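PDB 1ZPV: ACT domain protein from Streptococcus pneumoniae, which is of unknown function but forms a homodimer of ACT domains, a fold that in many relatives binds small regulatory ligands such as amino acids. Local coordinates for residues S16-V19 with A20-G24; T39-E43 with Y44-M48; N78-S81 with A82-E86. All blocks are in the same frame, centred on the assembly; numbering follows the deposited sequence. Where two conformers were deposited one is given.

Contact 1 (S16-V19 with A20-G24); sequences SGIV and AGVSG
This is a local contact within the first turns of helix 18-28, where residues S16-V19 lead into A20-G24. Three backbone bonds of the i to i+4 kind start the helix. G21 N donates to G17 O at 3.0 Å, and S23 N donates to V19 O. Between them V22 N reaches I18 O at 2.9 Å; this bond is nearly straight, with 168° at the hydrogen.

V19 O is gripped twice. Besides the bond from S23 N, it accepts a hydrogen bond from the hydroxyl of the same i+4 neighbour, S23 OG, at 2.7 Å. The two donors come to the carbonyl from opposite faces of its plane. The hydroxyl can fold back because S23 OG lies between its backbone N and carbonyl carbon (chi1 62°). A polar side chain is thus satisfied by the helix it belongs to.

On the buried side I18 and V22 lie one turn apart. Their branches meet at an oblique angle, with I18 CG2 4.1 Å from V22 CG2. V22 CG2 also rests 3.5 Å from I18 O. Both side chains continue onto the sheet: I18 packs on F45, M47, V75 and V10, and V22 on M47, I77 and V10.

G17 holds the N-cap position. Its positive phi of 76° by itself favours glycine. The whole is a helix start whose I18 and V22 face the sheet, as expected for the first helix of the βαββαβ ACT fold.

Contact 2 (T39-E43 with Y44-M48); sequences TVLDE and YFTMM
E43 lays its CG over one face of the Y44 ring. The CG stands 3.5 Å from the ring centroid, 19° off the normal, in a CH-pi contact. It gets there because E43 CG sits between its backbone N and carbonyl carbon (chi1 57°). The chain then runs on extended beside the tyrosine, so both side chains point the same way. The E43 carboxylate is turned 49° from the ring plane, and E43 OE2 comes to 2.8 Å from Y44 OH. L41 O approaches the edge of the same ring.

The carboxylates at this end have further partners. E43 forms salt bridges with K13 of its own chain and K5 of the second subunit. D42 OD2 also bridges to that K5, so the lysine probably offsets both acids.

A type II' turn from L41 to Y44 closes the hairpin. L41 and Y44 are a hydrogen-bonded pair: L41 N donates to Y44 O at 2.8 Å and Y44 N returns to L41 O. V40 and F45 follow as a non-hydrogen-bonded pair. T39 and T46 are hydrogen-bonded again, and here T39 O takes two donors. T46 N and T46 OG1 each lie 2.8 Å from T39 O and reach it from opposite faces of its plane. T46 CG2 touches L41 CB at 3.9 Å.

The hairpin joins strands 32-41 and 44-53. F45 and M47 pack on helix 18-28; M47 and M48 are selenomethionines. Strand 4-12 lies along the other edge of strand 44-53. L41, Y44 and M48 pack on the second subunit.

Contact 3 (N78-S81 with A82-E86); sequences NIQS and AAIFE
With chi1 at 177°, S81 turns its OG away from its own N and toward the N-H of A83. Q80 also starts out extended, then bends at chi2 (63°), which carries its amide forward to S81 O.

S81 OG accepts the N-H of A83 at 3.2 Å, with 156° at the hydrogen. A side-chain oxygen bonded to the N-H two residues on makes this an ST turn. A83 CB lies beside the same oxygen, at 3.5 Å. Q80 NE2 donates to S81 O over 3.2 Å. This carbonyl oxygen lies almost in the plane of the amide, and the bond is nearly straight.

In the conformer given, Q80 NE2 lies against I84 CG1, where the two side chains cross at about a right angle. Q80 CG touches F85 CE2 at 4.1 Å.

N78 and Q80 pair with T9 and I7 of strand 4-12. A82 packs on Y44 of the second subunit, and F85 on K13 of that subunit.

The contact is thus mixed in character. Two side-chain-to-backbone bonds fix the turn that follows strand 75-81, which has helical backbone angles at A82-I84, while carbons of I84 and F85 lie against the glutamine.

Overall arrangement
The contacts follow in series along one ACT domain: contact 1 at the start of helix 18-28, contact 2 at the hairpin of strands 32-41 and 44-53, and contact 3 at the end of strand 75-81. Contacts 1 and 2 touch, with centres 14 Å apart, where I18, V19 and V22 pack on F45 and M47. Contact 3 lies about 22 Å from contact 1 and 21 Å from contact 2, centre to centre. Contacts 2 and 3 share the antiparallel sheet, contact 2 on outer strand 32-41 and its neighbour 44-53, contact 3 on outer strand 75-81. Both meet the second subunit. Contact 1 therefore belongs to the helix-sheet core, while contacts 2 and 3 take part in the homodimer interface.

Contact 1 (S16-V19 with A20-G24)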
loop_
_atom_site.group_PDB
_atom_site.type_symbol
_atom_site.label_atom_id
_atom_site.label_comp_id
_atom_site.label_asym_id
_atom_site.label_seq_id
_atom_site.Cartn_x
_atom_site.Cartn_y
_atom_site.Cartn_z
ATOM N N SER C 16 -11.924 9.528 -13.015
ATOM C CA SER C 16 -12.272 10.185 -14.275
ATOM C C SER C 16 -11.211 11.203 -14.718
ATOM O O SER C 16 -10.875 12.104 -13.979
ATOM C CB SER C 16 -13.653 10.844 -14.206
ATOM O OG SER C 16 -13.937 11.339 -15.499
ATOM N N GLY C 17 -10.664 11.001 -15.915
ATOM C CA GLY C 17 -9.703 11.907 -16.513
ATOM C C GLY C 17 -8.282 11.865 -15.970
ATOM O O GLY C 17 -7.407 12.533 -16.508
ATOM N N ILE C 18 -8.044 11.099 -14.910
ATOM C CA ILE C 18 -6.736 11.185 -14.222
ATOM C C ILE C 18 -5.581 10.600 -15.031
ATOM O O ILE C 18 -4.545 11.253 -15.203
ATOM C CB ILE C 18 -6.771 10.616 -12.762
ATOM C CG1 ILE C 18 -7.811 11.372 -11.901
ATOM C CG2 ILE C 18 -5.375 10.702 -12.087
ATOM C CD1 ILE C 18 -7.714 12.949 -12.056
ATOM N N VAL C 19 -5.753 9.378 -15.526
ATOM C CA VAL C 19 -4.726 8.752 -16.365
ATOM C C VAL C 19 -4.334 9.637 -17.556
ATOM O O VAL C 19 -3.148 9.830 -17.834
ATOM C CB VAL C 19 -5.149 7.386 -16.883
ATOM C CG1 VAL C 19 -4.060 6.859 -17.834
ATOM C CG2 VAL C 19 -5.334 6.420 -15.668
ATOM N N ALA C 20 -5.331 10.177 -18.251
ATOM C CA ALA C 20 -5.044 11.072 -19.371
ATOM C C ALA C 20 -4.316 12.344 -18.926
ATOM O O ALA C 20 -3.373 12.795 -19.588
ATOM C CB ALA C 20 -6.317 11.420 -20.117
ATOM N N GLY C 21 -4.768 12.934 -17.809
ATOM C CA GLY C 21 -4.191 14.224 -17.371
ATOM C C GLY C 21 -2.728 14.013 -16.981
ATOM O O GLY C 21 -1.847 14.754 -17.387
ATOM N N VAL C 22 -2.478 12.981 -16.187
ATOM C CA VAL C 22 -1.153 12.767 -15.619
ATOM C C VAL C 22 -0.179 12.287 -16.711
ATOM O O VAL C 22 0.916 12.825 -16.828
ATOM C CB VAL C 22 -1.208 11.821 -14.378
ATOM C CG1 VAL C 22 0.208 11.452 -13.904
ATOM C CG2 VAL C 22 -1.917 12.507 -13.224
ATOM N N SER C 23 -0.592 11.314 -17.530
ATOM C CA SER C 23 0.280 10.859 -18.651
ATOM C C SER C 23 0.600 11.989 -19.645
ATOM O O SER C 23 1.714 12.062 -20.155
ATOM C CB SER C 23 -0.297 9.625 -19.395
ATOM O OG SER C 23 -1.574 9.904 -20.005
ATOM N N GLY C 24 -0.405 12.841 -19.895
ATOM C CA GLY C 24 -0.308 14.011 -20.766
ATOM C C GLY C 24 0.673 15.034 -20.208
ATOM O O GLY C 24 1.504 15.551 -20.963
#

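Contact 2 (T39-E43 with Y44-M48)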
loop_
_atom_site.group_PDB
_atom_site.type_symbol
_atom_site.label_atom_id
_atom_site.label_comp_id
_atom_site.label_asym_id
_atom_site.label_seq_id
_atom_site.Cartn_x
_atom_site.Cartn_y
_atom_site.Cartn_z
ATOM N N THR C 39 -4.640 1.649 -9.469
ATOM C CA THR C 39 -5.568 0.845 -8.686
ATOM C C THR C 39 -6.545 1.729 -7.964
ATOM O O THR C 39 -6.175 2.801 -7.458
ATOM C CB THR C 39 -4.928 0.021 -7.544
ATOM O OG1 THR C 39 -3.545 -0.235 -7.794
ATOM C CG2 THR C 39 -5.716 -1.314 -7.403
ATOM N N VAL C 40 -7.782 1.254 -7.888
ATOM C CA VAL C 40 -8.714 1.726 -6.846
ATOM C C VAL C 40 -8.201 1.131 -5.498
ATOM O O VAL C 40 -7.785 -0.045 -5.434
ATOM C CB VAL C 40 -10.208 1.337 -7.166
ATOM C CG1 VAL C 40 -11.180 1.902 -6.091
ATOM C CG2 VAL C 40 -10.601 1.863 -8.512
ATOM N N LEU C 41 -8.189 1.960 -4.446
ATOM C CA LEU C 41 -7.680 1.581 -3.138
ATOM C C LEU C 41 -8.657 2.203 -2.156
ATOM O O LEU C 41 -8.720 3.433 -2.046
ATOM C CB LEU C 41 -6.258 2.132 -2.926
ATOM C CG LEU C 41 -5.458 1.717 -1.699
ATOM C CD1 LEU C 41 -4.990 0.301 -1.808
ATOM C CD2 LEU C 41 -4.285 2.711 -1.440
ATOM N N ASP C 42 -9.442 1.368 -1.469
ATOM C CA ASP C 42 -10.564 1.874 -0.638
ATOM C C ASP C 42 -11.412 2.837 -1.518
ATOM O O ASP C 42 -11.819 2.456 -2.608
ATOM C CB ASP C 42 -10.036 2.497 0.677
ATOM C CG ASP C 42 -11.144 2.794 1.699
ATOM O OD1 ASP C 42 -11.685 1.855 2.305
ATOM O OD2 ASP C 42 -11.485 3.975 1.894
ATOM N N GLU C 43 -11.655 4.075 -1.106
ATOM C CA GLU C 43 -12.534 4.962 -1.863
ATOM C C GLU C 43 -11.766 5.863 -2.845
ATOM O O GLU C 43 -12.334 6.808 -3.406
ATOM C CB GLU C 43 -13.356 5.831 -0.894
ATOM C CG GLU C 43 -12.490 6.669 0.072
ATOM C CD GLU C 43 -13.284 7.648 0.930
ATOM O OE1 GLU C 43 -14.337 8.125 0.451
ATOM O OE2 GLU C 43 -12.856 7.945 2.090
ATOM N N TYR C 44 -10.486 5.559 -3.046
ATOM C CA TYR C 44 -9.560 6.432 -3.801
ATOM C C TYR C 44 -9.071 5.772 -5.093
ATOM O O TYR C 44 -9.048 4.551 -5.202
ATOM C CB TYR C 44 -8.357 6.800 -2.899
ATOM C CG TYR C 44 -8.806 7.368 -1.584
ATOM C CD1 TYR C 44 -9.307 8.655 -1.487
ATOM C CD2 TYR C 44 -8.787 6.580 -0.437
ATOM C CE1 TYR C 44 -9.765 9.150 -0.269
ATOM C CE2 TYR C 44 -9.225 7.050 0.754
ATOM C CZ TYR C 44 -9.706 8.327 0.843
ATOM O OH TYR C 44 -10.132 8.728 2.062
ATOM N N PHE C 45 -8.728 6.600 -6.078
ATOM C CA PHE C 45 -8.082 6.160 -7.289
ATOM C C PHE C 45 -6.617 6.487 -7.129
ATOM O O PHE C 45 -6.272 7.590 -6.707
ATOM C CB PHE C 45 -8.635 6.884 -8.530
ATOM C CG PHE C 45 -7.917 6.495 -9.787
ATOM C CD1 PHE C 45 -8.039 5.192 -10.288
ATOM C CD2 PHE C 45 -7.076 7.396 -10.451
ATOM C CE1 PHE C 45 -7.359 4.805 -11.431
ATOM C CE2 PHE C 45 -6.369 6.986 -11.642
ATOM C CZ PHE C 45 -6.513 5.711 -12.101
ATOM N N THR C 46 -5.750 5.528 -7.432
ATOM C CA THR C 46 -4.331 5.733 -7.263
ATOM C C THR C 46 -3.563 5.303 -8.519
ATOM O O THR C 46 -3.992 4.411 -9.245
ATOM C CB THR C 46 -3.783 4.947 -6.076
ATOM O OG1 THR C 46 -3.699 3.565 -6.432
ATOM C CG2 THR C 46 -4.691 5.116 -4.825
HETATM N N MSE C 47 -2.469 5.988 -8.813
HETATM C CA MSE C 47 -1.610 5.461 -9.884
HETATM C C MSE C 47 -0.192 5.714 -9.483
HETATM O O MSE C 47 0.078 6.564 -8.623
HETATM C CB MSE C 47 -1.943 6.051 -11.271
HETATM C CG MSE C 47 -1.924 7.493 -11.350
HETATM SE SE MSE C 47 -2.543 8.188 -13.075
HETATM C CE MSE C 47 -1.126 7.934 -14.003
HETATM N N MSE C 48 0.706 4.960 -10.077
HETATM C CA MSE C 48 2.113 5.181 -9.858
HETATM C C MSE C 48 2.822 5.014 -11.181
HETATM O O MSE C 48 2.395 4.195 -12.022
HETATM C CB MSE C 48 2.617 4.229 -8.788
HETATM C CG MSE C 48 2.094 4.605 -7.397
HETATM SE SE MSE C 48 2.914 3.613 -5.966
HETATM C CE MSE C 48 2.653 4.743 -4.527
#

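Contact 3 (N78-S81 with A82-E86)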
loop_
_atom_site.group_PDB
_atom_site.type_symbol
_atom_site.label_atom_id
_atom_site.label_comp_id
_atom_site.label_asym_id
_atom_site.label_seq_id
_atom_site.Cartn_x
_atom_site.Cartn_y
_atom_site.Cartn_z
ATOM N N ASN C 78 2.842 13.241 -5.972
ATOM C CA ASN C 78 4.143 13.292 -5.315
ATOM C C ASN C 78 5.185 12.822 -6.335
ATOM O O ASN C 78 4.902 11.920 -7.157
ATOM C CB ASN C 78 4.125 12.438 -4.029
ATOM C CG ASN C 78 3.424 13.152 -2.828
ATOM O OD1 ASN C 78 4.090 13.661 -1.909
ATOM N ND2 ASN C 78 2.097 13.186 -2.838
ATOM N N ILE C 79 6.352 13.448 -6.355
ATOM C CA ILE C 79 7.458 12.911 -7.182
ATOM C C ILE C 79 8.715 12.748 -6.326
ATOM O O ILE C 79 9.037 13.632 -5.509
ATOM C CB ILE C 79 7.699 13.751 -8.483
ATOM C CG1 ILE C 79 8.823 13.143 -9.357
ATOM C CG2 ILE C 79 7.896 15.258 -8.166
ATOM C CD1 ILE C 79 8.924 13.777 -10.762
ATOM N N GLN C 80 9.415 11.622 -6.505
ATOM C CA GLN C 80 10.595 11.306 -5.724
ATOM C C GLN C 80 11.705 10.920 -6.706
ATOM O O GLN C 80 11.508 9.997 -7.495
ATOM C CB GLN C 80 10.256 10.117 -4.810
ATOM C CG GLN C 80 11.407 9.539 -4.020
ATOM C CD GLN C 80 11.984 10.543 -3.035
ATOM O OE1 GLN C 80 11.331 10.916 -2.058
ATOM N NE2 GLN C 80 13.210 10.997 -3.303
ATOM N N SER C 81 12.857 11.596 -6.651
ATOM C CA SER C 81 14.012 11.177 -7.457
ATOM C C SER C 81 14.418 9.783 -7.002
ATOM O O SER C 81 14.503 9.516 -5.782
ATOM C CB SER C 81 15.202 12.138 -7.263
ATOM O OG SER C 81 16.298 11.662 -7.992
ATOM N N ALA C 82 14.752 8.932 -7.966
ATOM C CA ALA C 82 15.279 7.584 -7.705
ATOM C C ALA C 82 16.696 7.608 -7.091
ATOM O O ALA C 82 17.129 6.620 -6.492
ATOM C CB ALA C 82 15.294 6.786 -9.002
ATOM N N ALA C 83 17.395 8.740 -7.224
ATOM C CA ALA C 83 18.763 8.892 -6.690
ATOM C C ALA C 83 18.858 8.535 -5.212
ATOM O O ALA C 83 19.899 8.054 -4.734
ATOM C CB ALA C 83 19.304 10.312 -6.936
ATOM N N ILE C 84 17.780 8.810 -4.476
ATOM C CA ILE C 84 17.768 8.542 -3.051
ATOM C C ILE C 84 17.981 7.047 -2.708
ATOM O O ILE C 84 18.641 6.723 -1.700
ATOM C CB ILE C 84 16.472 9.104 -2.404
ATOM C CG1 ILE C 84 16.421 10.631 -2.572
ATOM C CG2 ILE C 84 16.376 8.732 -0.933
ATOM C CD1 ILE C 84 17.726 11.348 -2.209
ATOM N N PHE C 85 17.498 6.154 -3.577
ATOM C CA PHE C 85 17.667 4.707 -3.411
ATOM C C PHE C 85 18.983 4.147 -3.984
ATOM O O PHE C 85 19.271 2.967 -3.836
ATOM C CB PHE C 85 16.475 3.965 -4.028
ATOM C CG PHE C 85 15.143 4.547 -3.646
ATOM C CD1 PHE C 85 14.639 4.366 -2.353
ATOM C CD2 PHE C 85 14.404 5.285 -4.555
ATOM C CE1 PHE C 85 13.409 4.914 -1.996
ATOM C CE2 PHE C 85 13.177 5.841 -4.206
ATOM C CZ PHE C 85 12.684 5.655 -2.928
ATOM N N GLU C 86 19.780 4.994 -4.625
ATOM C CA GLU C 86 20.991 4.536 -5.343
ATOM C C GLU C 86 22.254 5.092 -4.714
ATOM O O GLU C 86 23.277 4.390 -4.617
ATOM C CB GLU C 86 20.979 4.978 -6.823
ATOM C CG GLU C 86 19.724 4.669 -7.630
ATOM C CD GLU C 86 19.598 3.215 -8.083
ATOM O OE1 GLU C 86 20.603 2.469 -8.052
ATOM O OE2 GLU C 86 18.480 2.821 -8.489
#